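Local coordinates for CENP-V/GFA domain-containing protein (Rhodobacter sphaeroides 2.4.1, PDB 3FAC) that is of unestablished function but probably binds zinc and may act as a carbon-sulfur lyase of the Gfa family, at residues A[74-78]-A[89-94]; A[21-25]-A[36-40]; A[9-15]-A[45-51]; A[1-5]-A[93-97]; A[5-10]-A[70-75]. All blocks are in the same frame, centred on the assembly; numbering follows the deposited sequence.

Contact 1 of 5, residues A[74-78]-A[89-94]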
# COMPACT_ATOMS: atom_id res chain seq x y z
N GLY A 74 -3.31 -8.65 9.42
CA GLY A 74 -3.90 -7.33 9.41
C GLY A 74 -3.05 -6.25 8.75
O GLY A 74 -3.40 -5.07 8.82
N ILE A 75 -1.96 -6.64 8.11
CA ILE A 75 -1.07 -5.68 7.46
C ILE A 75 -1.59 -5.12 6.14
O ILE A 75 -1.92 -5.86 5.21
CB ILE A 75 0.32 -6.29 7.21
CG1 ILE A 75 0.98 -6.67 8.54
CG2 ILE A 75 1.19 -5.31 6.42
CD1 ILE A 75 1.11 -5.50 9.52
N TYR A 76 -1.64 -3.80 6.06
CA TYR A 76 -2.09 -3.10 4.86
C TYR A 76 -1.05 -3.25 3.75
O TYR A 76 0.09 -2.79 3.89
CB TYR A 76 -2.30 -1.62 5.20
CG TYR A 76 -2.00 -0.64 4.09
CD1 TYR A 76 -2.76 -0.62 2.92
CD2 TYR A 76 -0.99 0.31 4.24
CE1 TYR A 76 -2.52 0.33 1.92
CE2 TYR A 76 -0.74 1.26 3.25
CZ TYR A 76 -1.51 1.27 2.10
OH TYR A 76 -1.28 2.23 1.13
N THR A 77 -1.44 -3.88 2.65
CA THR A 77 -0.53 -4.09 1.52
C THR A 77 -0.56 -2.92 0.53
O THR A 77 0.45 -2.23 0.34
CB THR A 77 -0.87 -5.38 0.74
OG1 THR A 77 -2.25 -5.36 0.36
CG2 THR A 77 -0.61 -6.62 1.60
N HIS A 78 -1.70 -2.72 -0.11
CA HIS A 78 -1.86 -1.67 -1.11
C HIS A 78 -3.32 -1.24 -1.23
O HIS A 78 -4.20 -1.85 -0.64
CB HIS A 78 -1.38 -2.17 -2.47
CG HIS A 78 -2.22 -3.28 -3.02
ND1 HIS A 78 -2.31 -4.52 -2.41
CD2 HIS A 78 -3.02 -3.34 -4.11
CE1 HIS A 78 -3.14 -5.28 -3.10
NE2 HIS A 78 -3.59 -4.59 -4.14
N GLY A 89 -1.61 2.65 -4.02
CA GLY A 89 -0.83 3.20 -2.93
C GLY A 89 -0.26 1.97 -2.25
O GLY A 89 -1.01 1.13 -1.78
N VAL A 90 1.06 1.86 -2.21
CA VAL A 90 1.70 0.69 -1.61
C VAL A 90 2.37 0.98 -0.27
O VAL A 90 2.96 2.04 -0.07
CB VAL A 90 2.76 0.09 -2.55
CG1 VAL A 90 3.36 -1.17 -1.93
CG2 VAL A 90 2.13 -0.24 -3.89
N ASN A 91 2.27 0.02 0.64
CA ASN A 91 2.87 0.12 1.96
C ASN A 91 4.39 -0.11 1.78
O ASN A 91 4.82 -1.24 1.54
CB ASN A 91 2.29 -0.96 2.88
CG ASN A 91 2.61 -0.73 4.34
OD1 ASN A 91 3.69 -0.27 4.70
ND2 ASN A 91 1.66 -1.08 5.21
N VAL A 92 5.18 0.96 1.89
CA VAL A 92 6.63 0.86 1.72
C VAL A 92 7.27 -0.17 2.66
O VAL A 92 8.26 -0.81 2.30
CB VAL A 92 7.34 2.23 1.95
CG1 VAL A 92 6.72 3.31 1.07
CG2 VAL A 92 7.25 2.63 3.42
N ALA A 93 6.71 -0.33 3.85
CA ALA A 93 7.25 -1.26 4.83
C ALA A 93 7.13 -2.73 4.43
O ALA A 93 7.81 -3.57 5.01
CB ALA A 93 6.59 -1.03 6.17
N ILE A 94 6.28 -3.05 3.47
CA ILE A 94 6.17 -4.45 3.06
C ILE A 94 7.19 -4.77 1.96
O ILE A 94 7.49 -5.94 1.70
CB ILE A 94 4.74 -4.81 2.54
CG1 ILE A 94 4.45 -4.12 1.21
CG2 ILE A 94 3.70 -4.42 3.58
CD1 ILE A 94 3.22 -4.67 0.50

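Contact 2 of 5, residues A[21-25]-A[36-40]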
# COMPACT_ATOMS: atom_id res chain seq x y z
N ALA A 21 10.83 8.83 -3.75
CA ALA A 21 10.94 10.28 -3.78
C ALA A 21 9.69 11.00 -3.28
O ALA A 21 9.79 12.07 -2.68
CB ALA A 21 11.28 10.74 -5.19
N ASP A 22 8.52 10.42 -3.53
CA ASP A 22 7.28 11.05 -3.11
C ASP A 22 6.46 10.29 -2.07
O ASP A 22 5.23 10.39 -2.06
CB ASP A 22 6.40 11.33 -4.34
CG ASP A 22 6.19 10.09 -5.19
OD1 ASP A 22 5.69 9.08 -4.67
OD2 ASP A 22 6.53 10.14 -6.40
N ALA A 23 7.13 9.55 -1.20
CA ALA A 23 6.44 8.80 -0.15
C ALA A 23 5.84 9.78 0.85
O ALA A 23 6.56 10.44 1.60
CB ALA A 23 7.42 7.86 0.55
N ARG A 24 4.51 9.87 0.86
CA ARG A 24 3.81 10.79 1.76
C ARG A 24 3.02 10.05 2.84
O ARG A 24 3.31 8.89 3.16
CB ARG A 24 2.88 11.69 0.95
CG ARG A 24 3.57 12.40 -0.21
CD ARG A 24 2.61 13.31 -0.97
NE ARG A 24 2.15 14.43 -0.17
CZ ARG A 24 1.33 15.38 -0.60
NH1 ARG A 24 0.87 15.35 -1.85
NH2 ARG A 24 0.97 16.37 0.20
N ARG A 25 2.01 10.72 3.40
CA ARG A 25 1.18 10.14 4.45
C ARG A 25 -0.18 10.82 4.58
O ARG A 25 -0.29 11.86 5.23
CB ARG A 25 1.92 10.25 5.79
CG ARG A 25 2.40 8.93 6.38
CD ARG A 25 3.48 9.18 7.42
NE ARG A 25 3.78 7.98 8.21
CZ ARG A 25 4.94 7.77 8.82
NH1 ARG A 25 5.92 8.67 8.74
NH2 ARG A 25 5.13 6.67 9.53
N ALA A 36 0.61 3.98 7.74
CA ALA A 36 1.65 3.61 6.80
C ALA A 36 2.12 4.74 5.88
O ALA A 36 1.44 5.75 5.72
CB ALA A 36 1.19 2.42 5.96
N ILE A 37 3.29 4.54 5.29
CA ILE A 37 3.88 5.48 4.35
C ILE A 37 3.69 4.84 2.98
O ILE A 37 4.13 3.71 2.75
CB ILE A 37 5.39 5.68 4.61
CG1 ILE A 37 5.60 6.39 5.95
CG2 ILE A 37 6.02 6.47 3.49
CD1 ILE A 37 7.05 6.59 6.34
N ALA A 38 3.04 5.55 2.06
CA ALA A 38 2.79 5.00 0.74
C ALA A 38 3.63 5.60 -0.39
O ALA A 38 4.26 6.65 -0.23
CB ALA A 38 1.31 5.12 0.40
N ALA A 39 3.62 4.91 -1.52
CA ALA A 39 4.33 5.31 -2.74
C ALA A 39 3.44 4.87 -3.90
O ALA A 39 2.82 3.81 -3.83
CB ALA A 39 5.68 4.63 -2.81
N THR A 40 3.38 5.67 -4.95
CA THR A 40 2.53 5.36 -6.10
C THR A 40 3.01 4.23 -7.01
O THR A 40 4.17 3.83 -6.97
CB THR A 40 2.31 6.63 -6.96
OG1 THR A 40 1.74 7.67 -6.15
CG2 THR A 40 1.36 6.35 -8.11

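Contact 3 of 5, residues A[9-15]-A[45-51]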
# COMPACT_ATOMS: atom_id res chain seq x y z
N ALA A 9 1.41 -14.50 4.06
CA ALA A 9 0.33 -15.05 3.25
C ALA A 9 0.18 -14.31 1.92
O ALA A 9 -0.15 -14.91 0.90
CB ALA A 9 -0.99 -14.97 4.02
N VAL A 10 0.44 -13.01 1.93
CA VAL A 10 0.30 -12.21 0.72
C VAL A 10 1.63 -11.74 0.13
O VAL A 10 2.52 -11.28 0.85
CB VAL A 10 -0.57 -10.96 1.00
CG1 VAL A 10 -1.01 -10.34 -0.30
CG2 VAL A 10 -1.76 -11.33 1.86
N GLU A 11 1.76 -11.86 -1.19
CA GLU A 11 2.96 -11.40 -1.88
C GLU A 11 2.61 -10.68 -3.17
O GLU A 11 1.90 -11.22 -4.02
CB GLU A 11 3.91 -12.55 -2.21
CG GLU A 11 5.18 -12.04 -2.91
CD GLU A 11 6.20 -13.12 -3.20
OE1 GLU A 11 6.55 -13.87 -2.26
OE2 GLU A 11 6.67 -13.21 -4.36
N ILE A 12 3.10 -9.46 -3.31
CA ILE A 12 2.84 -8.69 -4.52
C ILE A 12 4.13 -8.51 -5.31
O ILE A 12 5.22 -8.81 -4.82
CB ILE A 12 2.24 -7.31 -4.19
CG1 ILE A 12 3.20 -6.52 -3.29
CG2 ILE A 12 0.89 -7.47 -3.50
CD1 ILE A 12 2.77 -5.09 -3.06
N GLU A 13 3.98 -8.03 -6.53
CA GLU A 13 5.10 -7.77 -7.43
C GLU A 13 4.78 -6.39 -8.00
O GLU A 13 3.94 -6.27 -8.88
CB GLU A 13 5.12 -8.82 -8.55
CG GLU A 13 6.50 -9.20 -9.05
CD GLU A 13 7.13 -8.14 -9.93
OE1 GLU A 13 7.29 -6.99 -9.48
OE2 GLU A 13 7.48 -8.48 -11.09
N VAL A 14 5.44 -5.36 -7.48
CA VAL A 14 5.15 -4.00 -7.94
C VAL A 14 6.34 -3.14 -8.37
O VAL A 14 7.44 -3.25 -7.83
CB VAL A 14 4.35 -3.23 -6.86
CG1 VAL A 14 5.17 -3.12 -5.59
CG2 VAL A 14 3.97 -1.85 -7.37
N GLU A 15 6.10 -2.29 -9.36
CA GLU A 15 7.10 -1.37 -9.88
C GLU A 15 6.64 0.03 -9.49
O GLU A 15 5.56 0.47 -9.90
CB GLU A 15 7.20 -1.46 -11.40
CG GLU A 15 7.62 -2.82 -11.93
CD GLU A 15 9.01 -3.23 -11.46
OE1 GLU A 15 9.94 -2.41 -11.59
OE2 GLU A 15 9.16 -4.37 -10.96
N ASP A 45 1.43 -1.91 -13.13
CA ASP A 45 2.73 -2.17 -12.52
C ASP A 45 2.62 -3.00 -11.24
O ASP A 45 3.64 -3.33 -10.63
CB ASP A 45 3.47 -0.86 -12.22
CG ASP A 45 3.96 -0.16 -13.48
OD1 ASP A 45 4.56 -0.83 -14.35
OD2 ASP A 45 3.75 1.06 -13.60
N LEU A 46 1.40 -3.33 -10.84
CA LEU A 46 1.20 -4.11 -9.62
C LEU A 46 0.52 -5.45 -9.90
O LEU A 46 -0.52 -5.50 -10.56
CB LEU A 46 0.40 -3.30 -8.59
CG LEU A 46 0.24 -3.84 -7.17
CD1 LEU A 46 -0.08 -2.70 -6.22
CD2 LEU A 46 -0.85 -4.91 -7.11
N ARG A 47 1.10 -6.52 -9.39
CA ARG A 47 0.58 -7.86 -9.59
C ARG A 47 0.60 -8.67 -8.28
O ARG A 47 1.63 -8.79 -7.64
CB ARG A 47 1.42 -8.57 -10.65
CG ARG A 47 0.83 -9.88 -11.14
CD ARG A 47 1.67 -10.53 -12.25
NE ARG A 47 2.79 -11.32 -11.74
CZ ARG A 47 4.03 -10.85 -11.56
NH1 ARG A 47 4.31 -9.58 -11.84
NH2 ARG A 47 4.98 -11.65 -11.10
N VAL A 48 -0.56 -9.20 -7.90
CA VAL A 48 -0.68 -10.00 -6.69
C VAL A 48 -0.14 -11.40 -6.97
O VAL A 48 -0.77 -12.19 -7.67
CB VAL A 48 -2.16 -10.09 -6.23
CG1 VAL A 48 -2.29 -11.05 -5.06
CG2 VAL A 48 -2.66 -8.71 -5.85
N VAL A 49 1.03 -11.70 -6.42
CA VAL A 49 1.68 -12.99 -6.62
C VAL A 49 0.97 -14.15 -5.93
O VAL A 49 0.71 -15.18 -6.55
CB VAL A 49 3.15 -12.93 -6.14
CG1 VAL A 49 3.85 -14.24 -6.42
CG2 VAL A 49 3.86 -11.79 -6.84
N ARG A 50 0.67 -13.99 -4.64
CA ARG A 50 -0.02 -15.02 -3.89
C ARG A 50 -0.79 -14.42 -2.71
O ARG A 50 -0.46 -13.33 -2.24
CB ARG A 50 0.97 -16.07 -3.37
CG ARG A 50 1.89 -15.56 -2.26
CD ARG A 50 2.40 -16.71 -1.39
NE ARG A 50 3.22 -16.22 -0.28
CZ ARG A 50 4.42 -15.66 -0.44
NH1 ARG A 50 4.93 -15.54 -1.65
NH2 ARG A 50 5.08 -15.21 0.61
N GLY A 51 -1.80 -15.14 -2.25
CA GLY A 51 -2.58 -14.68 -1.12
C GLY A 51 -3.79 -13.84 -1.49
O GLY A 51 -4.38 -13.20 -0.62
O HOH W 1 5.12 -5.47 -11.32
O HOH W 2 4.52 2.05 -11.50

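Contact 4 of 5, residues A[1-5]-A[93-97]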
# COMPACT_ATOMS: atom_id res chain seq x y z
N MET A 1 10.31 -5.65 -7.63
CA MET A 1 10.43 -5.39 -6.17
C MET A 1 9.34 -6.19 -5.44
O MET A 1 8.15 -6.03 -5.71
CB MET A 1 10.28 -3.88 -5.91
CG MET A 1 10.67 -3.43 -4.51
SD MET A 1 11.08 -1.66 -4.40
CE MET A 1 12.83 -1.74 -4.12
N LYS A 2 9.77 -7.06 -4.53
CA LYS A 2 8.85 -7.90 -3.77
C LYS A 2 8.20 -7.25 -2.55
O LYS A 2 8.85 -6.53 -1.79
CB LYS A 2 9.57 -9.18 -3.33
CG LYS A 2 8.77 -10.06 -2.38
CD LYS A 2 9.53 -11.32 -2.01
CE LYS A 2 9.72 -12.24 -3.21
NZ LYS A 2 10.58 -13.40 -2.87
N GLY A 3 6.91 -7.51 -2.38
CA GLY A 3 6.17 -6.98 -1.26
C GLY A 3 5.49 -8.14 -0.56
O GLY A 3 4.95 -9.03 -1.24
N THR A 4 5.51 -8.16 0.77
CA THR A 4 4.88 -9.25 1.51
C THR A 4 4.35 -8.80 2.85
O THR A 4 4.99 -8.00 3.54
CB THR A 4 5.88 -10.39 1.77
OG1 THR A 4 7.00 -9.87 2.50
CG2 THR A 4 6.37 -11.01 0.47
N CYS A 5 3.17 -9.30 3.23
CA CYS A 5 2.61 -8.93 4.53
C CYS A 5 3.43 -9.67 5.58
O CYS A 5 4.35 -10.42 5.25
CB CYS A 5 1.13 -9.33 4.62
SG CYS A 5 0.78 -11.11 4.73
N ALA A 93 6.71 -0.33 3.85
CA ALA A 93 7.25 -1.26 4.83
C ALA A 93 7.13 -2.73 4.43
O ALA A 93 7.81 -3.57 5.01
CB ALA A 93 6.59 -1.03 6.17
N ILE A 94 6.28 -3.05 3.47
CA ILE A 94 6.17 -4.45 3.06
C ILE A 94 7.19 -4.77 1.96
O ILE A 94 7.49 -5.94 1.70
CB ILE A 94 4.74 -4.81 2.54
CG1 ILE A 94 4.45 -4.12 1.21
CG2 ILE A 94 3.70 -4.42 3.58
CD1 ILE A 94 3.22 -4.67 0.50
N LEU A 95 7.73 -3.73 1.33
CA LEU A 95 8.72 -3.89 0.27
C LEU A 95 10.01 -4.49 0.83
O LEU A 95 10.58 -3.98 1.79
CB LEU A 95 9.02 -2.54 -0.39
CG LEU A 95 7.82 -1.79 -0.98
CD1 LEU A 95 8.30 -0.47 -1.55
CD2 LEU A 95 7.15 -2.62 -2.06
N GLU A 96 10.46 -5.58 0.21
CA GLU A 96 11.66 -6.29 0.62
C GLU A 96 12.88 -5.38 0.66
O GLU A 96 13.18 -4.68 -0.30
CB GLU A 96 11.91 -7.48 -0.31
CG GLU A 96 13.19 -8.26 -0.02
CD GLU A 96 13.19 -9.65 -0.64
OE1 GLU A 96 12.55 -10.56 -0.07
OE2 GLU A 96 13.83 -9.84 -1.71
N GLY A 97 13.58 -5.40 1.80
CA GLY A 97 14.78 -4.60 1.96
C GLY A 97 14.53 -3.15 2.33
O GLY A 97 15.45 -2.33 2.31
O HOH W 3 12.25 -13.45 -0.72

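Contact 5 of 5, residues A[5-10]-A[70-75]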
# COMPACT_ATOMS: atom_id res chain seq x y z
N CYS A 5 3.17 -9.30 3.23
CA CYS A 5 2.61 -8.93 4.53
C CYS A 5 3.43 -9.67 5.58
O CYS A 5 4.35 -10.42 5.25
CB CYS A 5 1.13 -9.33 4.62
SG CYS A 5 0.78 -11.11 4.73
N HIS A 6 3.12 -9.46 6.85
CA HIS A 6 3.87 -10.12 7.91
C HIS A 6 3.64 -11.62 7.92
O HIS A 6 4.60 -12.39 7.87
CB HIS A 6 3.53 -9.53 9.27
CG HIS A 6 4.44 -10.00 10.35
ND1 HIS A 6 5.79 -9.72 10.35
CD2 HIS A 6 4.22 -10.78 11.44
CE1 HIS A 6 6.36 -10.31 11.39
NE2 HIS A 6 5.42 -10.95 12.06
N CYS A 7 2.38 -12.03 8.00
CA CYS A 7 2.01 -13.46 8.00
C CYS A 7 2.74 -14.16 6.86
O CYS A 7 3.04 -15.36 6.94
CB CYS A 7 0.49 -13.63 7.80
SG CYS A 7 -0.28 -12.43 6.63
N GLY A 8 3.02 -13.41 5.80
CA GLY A 8 3.69 -13.97 4.64
C GLY A 8 2.69 -14.60 3.69
O GLY A 8 3.05 -15.15 2.65
N ALA A 9 1.41 -14.50 4.06
CA ALA A 9 0.33 -15.05 3.25
C ALA A 9 0.18 -14.31 1.92
O ALA A 9 -0.15 -14.91 0.90
CB ALA A 9 -0.99 -14.97 4.02
N VAL A 10 0.44 -13.01 1.93
CA VAL A 10 0.30 -12.21 0.72
C VAL A 10 1.63 -11.74 0.13
O VAL A 10 2.52 -11.28 0.85
CB VAL A 10 -0.57 -10.96 1.00
CG1 VAL A 10 -1.01 -10.34 -0.30
CG2 VAL A 10 -1.76 -11.33 1.86
N CYS A 70 -4.24 -7.86 4.69
CA CYS A 70 -4.18 -9.28 4.98
C CYS A 70 -5.10 -9.65 6.15
O CYS A 70 -4.98 -9.07 7.23
CB CYS A 70 -2.74 -9.67 5.30
SG CYS A 70 -2.51 -11.41 5.69
N ARG A 71 -6.00 -10.60 5.94
CA ARG A 71 -6.94 -11.01 6.99
C ARG A 71 -6.29 -11.69 8.19
O ARG A 71 -6.87 -11.75 9.27
CB ARG A 71 -8.01 -11.94 6.41
CG ARG A 71 -7.48 -13.30 5.97
CD ARG A 71 -8.44 -14.05 5.06
NE ARG A 71 -9.67 -14.44 5.73
CZ ARG A 71 -9.76 -15.37 6.68
NH1 ARG A 71 -8.68 -16.02 7.08
NH2 ARG A 71 -10.94 -15.65 7.24
N THR A 72 -5.07 -12.19 8.00
CA THR A 72 -4.37 -12.88 9.07
C THR A 72 -3.53 -11.97 9.96
O THR A 72 -3.74 -11.93 11.18
CB THR A 72 -3.45 -13.99 8.50
OG1 THR A 72 -4.23 -14.87 7.68
CG2 THR A 72 -2.84 -14.81 9.63
N CYS A 73 -2.59 -11.25 9.37
CA CYS A 73 -1.73 -10.36 10.14
C CYS A 73 -2.26 -8.92 10.19
O CYS A 73 -1.73 -8.07 10.91
CB CYS A 73 -0.30 -10.40 9.58
SG CYS A 73 -0.15 -10.14 7.80
N GLY A 74 -3.31 -8.65 9.42
CA GLY A 74 -3.90 -7.33 9.41
C GLY A 74 -3.05 -6.25 8.75
O GLY A 74 -3.40 -5.07 8.82
N ILE A 75 -1.96 -6.64 8.11
CA ILE A 75 -1.07 -5.68 7.46
C ILE A 75 -1.59 -5.12 6.14
O ILE A 75 -1.92 -5.86 5.21
CB ILE A 75 0.32 -6.29 7.21
CG1 ILE A 75 0.98 -6.67 8.54
CG2 ILE A 75 1.19 -5.31 6.42
CD1 ILE A 75 1.11 -5.50 9.52

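Contact 1 of 5, residues A[74-78]-A[89-94]
Tyr76 and Asn91 meet across the end of the beta hairpin of strands 76-80 and 87-91, remote from its turn. The side chain of Asn91 leaves with CG opposite the backbone N (chi1 -166°), which carries its amide to the backbone of the partner strand. Asn91 ND2 donates to Tyr76 O at 2.7 Å. The bond lies in the carbonyl plane of Tyr76 but is bent at the hydrogen, 142°. Asn91 ND2 also sits obliquely to the Tyr76 ring, 3.1 Å from Tyr76 CD2, with ring and amide planes 37° apart. On the other arm of the amide, Ala93 N donates to Asn91 OD1 at 3.1 Å, an Asx turn. Both ends of the amide are thus engaged, which fixes its rotation. Next to it Asn91 N donates to Thr77 O at 2.9 Å, an almost straight backbone bond. This hairpin forms two of the inner strands of the antiparallel five-stranded sheet, and His78 and Val90 are a non-hydrogen-bonded pair in it. At this pair the CA of His78 makes a C-H...O contact of 3.0 Å with Gly89 O. Tyr76 OH is hydrogen-bonded to His79 ND1 and also lies 3.1 Å from Gly89 O. Beyond the strands, Ile75 and Ile94 run past each other in opposite senses, their CG2 methyls 3.9 Å apart, while Ile94 CD1 reaches the backbone of Thr77.

Contact 2 of 5, residues A[21-25]-A[36-40]
Ile37 and Arg25 carry most of this contact, with Ala23 as the third partner. The loop 21-25 runs roughly antiparallel to residues 36-40, which lead into strand 38-42 at the edge of the five-stranded sheet, so the loop lies along that edge without forming a regular strand. The two branches of Ile37 part company. At a chi1 of -68°, CG2 of Ile37 packs on Ala23 CB at 3.5 Å, while CG1 and CD1 turn toward Arg25. The extended chain of Arg25 comes obliquely across Ile37 and lays its guanidinium group flat on it: CG1 of Ile37 stands 3.2 Å above the plane, over its centre, and CD1 is 3.4 Å from NH1 of Arg25. Closer to the backbone, CG of Arg25 touches Ala36 O. Val106 also packs on both Arg25 and Ile37. The polar link between the backbones is slight: Arg24 N makes a weak bond of 3.4 Å to Ala38 O. Just beyond Arg25 come Cys26, Cys28 and Cys31, of which Cys26 and Cys31 form a disulfide; in Gfa relatives such a cysteine cluster binds zinc, and the contact lies just before it in the chain. The Ala38 carbonyl oxygen also receives a C-H...O contact from Ala23 CA at 3.1 Å, 143° at the hydrogen.

Contact 3 of 5, residues A[9-15]-A[45-51]
Glu11 and Arg50 face each other on one side of an antiparallel strand pair, 11-14 with 46-50, and two further charges, Glu13 and Arg47, follow on the same side. Glu11 reaches outward in an extended chain, and its carboxylate pairs with Arg50 NH1 in a salt bridge whose modelled length is too short to be trusted in detail. Arg50 NH2 also donates to Gly8 O. The two flat groups stand steeply to each other, at 77°, and the CB of Glu11 lies over one face of the Arg50 guanidinium, offset toward its rim. Glu13 instead bends at chi2. Its OE2 meets the guanidinium edge of Arg47 in plane, at NH1, in a weak but straight salt bridge of 3.4 Å; here the planes are 88° apart. Between these two pairs Val49 lays CG2 against Glu13 CB at 3.7 Å. Val49 and Arg50 both face Glu11, a classic beta bulge that shifts the register by one residue. There Glu11 N donates to Arg50 O at 2.9 Å, and Arg50 N returns a bond to Glu11 O at 3.1 Å. On the other side of the pair the side chains are apolar: Val14 CG2 packs obliquely on Leu46 CB at 4.0 Å, while Ile12 and Val48 touch more loosely. That apolar side turns to the five-stranded sheet, where Ile12 and Leu46 pack on Val90 of strand 87-91; strand 2-4 flanks strand 11-14 along its remaining edge and completes the three-stranded sheet.

Contact 4 of 5, residues A[1-5]-A[93-97]
Lys2 O receives the backbone N-H of Glu96 at 2.7 Å, in a bond that is nearly straight (171°) and runs almost along the C=O axis. Two residues beyond Lys2, Thr4 N donates to Ile94 O at 3.1 Å, approaching from above the carbonyl plane. These two bonds flank Gly3 and Leu95, where the backbones form a single bridge, so the loop after strand 87-91 lies along the edge of strand 2-4, whose other edge pairs with strand 11-14 in the three-stranded sheet. C-H...O contacts fill in between, Leu95 CA to Lys2 O and Gly3 CA to Ile94 O. Ile94 sets its CB against Thr4 O at 3.4 Å and turns CD1 toward Gly3 CA, where glycine presents no side chain. At the start of the chain the Met1 side chain crosses that of Leu95 at about a right angle, SD of Met1 coming 4.2 Å from CD1 of Leu95. Leu95 also packs on Val14 and Phe20. Lys2 and Glu96 both run outward, CD of Lys2 passing 3.7 Å from OE1 of Glu96. Their charges do not pair directly: a water accepts from Lys2 NZ at 2.7 Å and donates to Glu96 OE1 at 3.0 Å. Two backbone bonds and apolar contacts join the N-terminal strand here; the charges of Lys2 and Glu96 probably attract each other through water.

Contact 5 of 5, residues A[5-10]-A[70-75]
Cys5 and Cys7 point their sulfurs at the turn 70-75, where Cys70 and Cys73 point theirs back, so four SG atoms converge between the two turns. Cys5 SG lies 3.4 Å from both Cys70 SG and Cys73 SG. Cys7 SG caps the triangle of the other three from one side. Disulfides of Cys7 with Cys5 and with Cys73 have both been assigned in this protein, but one sulfur cannot hold both at once, and all its modelled spacings, about 2.5 to 2.6 Å from Cys7 SG to the SG atoms of Cys5, Cys70 and Cys73, are too long for a disulfide and too short for plain packing, so the bonding is doubtful. Chi1 of 71° on Cys5 and 51° on Cys73 tucks each sulfur back over its own backbone. Two pairs of cysteines from separate loops are consistent with a zinc site as in Gfa relatives. Apolar bumps close the rim: Val10 CG2 rests on Cys70 SG at 3.9 Å, and Ile75 CG1 fits beside His6 CB at 3.9 Å. The loop 5-10 joins strands 2-4 and 11-14 of the three-stranded sheet, while 70-75 joins strands 66-70 and 76-80 of the five-stranded one; the cysteines lie where the two turns meet.

Overall arrangement
From the N terminus, contact 4 closes the longest loop, joining residues 1-5 to 93-97. Inside it lies contact 5, from 5-10 to 70-75, which shares Cys5 with contact 4. Contact 3 nests within contact 5, sharing Ala9 and Val10; contact 2 closes a short loop inside contact 3. Contact 1 follows both in series, beginning where contact 5 ends and finishing on the segment of contact 4. Contact 3 pairs two strands of the three-stranded sheet, on whose edge contact 4 lays the 93-97 loop; contact 1 pairs two inner strands of the five-stranded sheet and contact 2 sets a loop along its edge. Ile12 and Leu46 pack on contact 1 between the sheets, whose turns meet at contact 5.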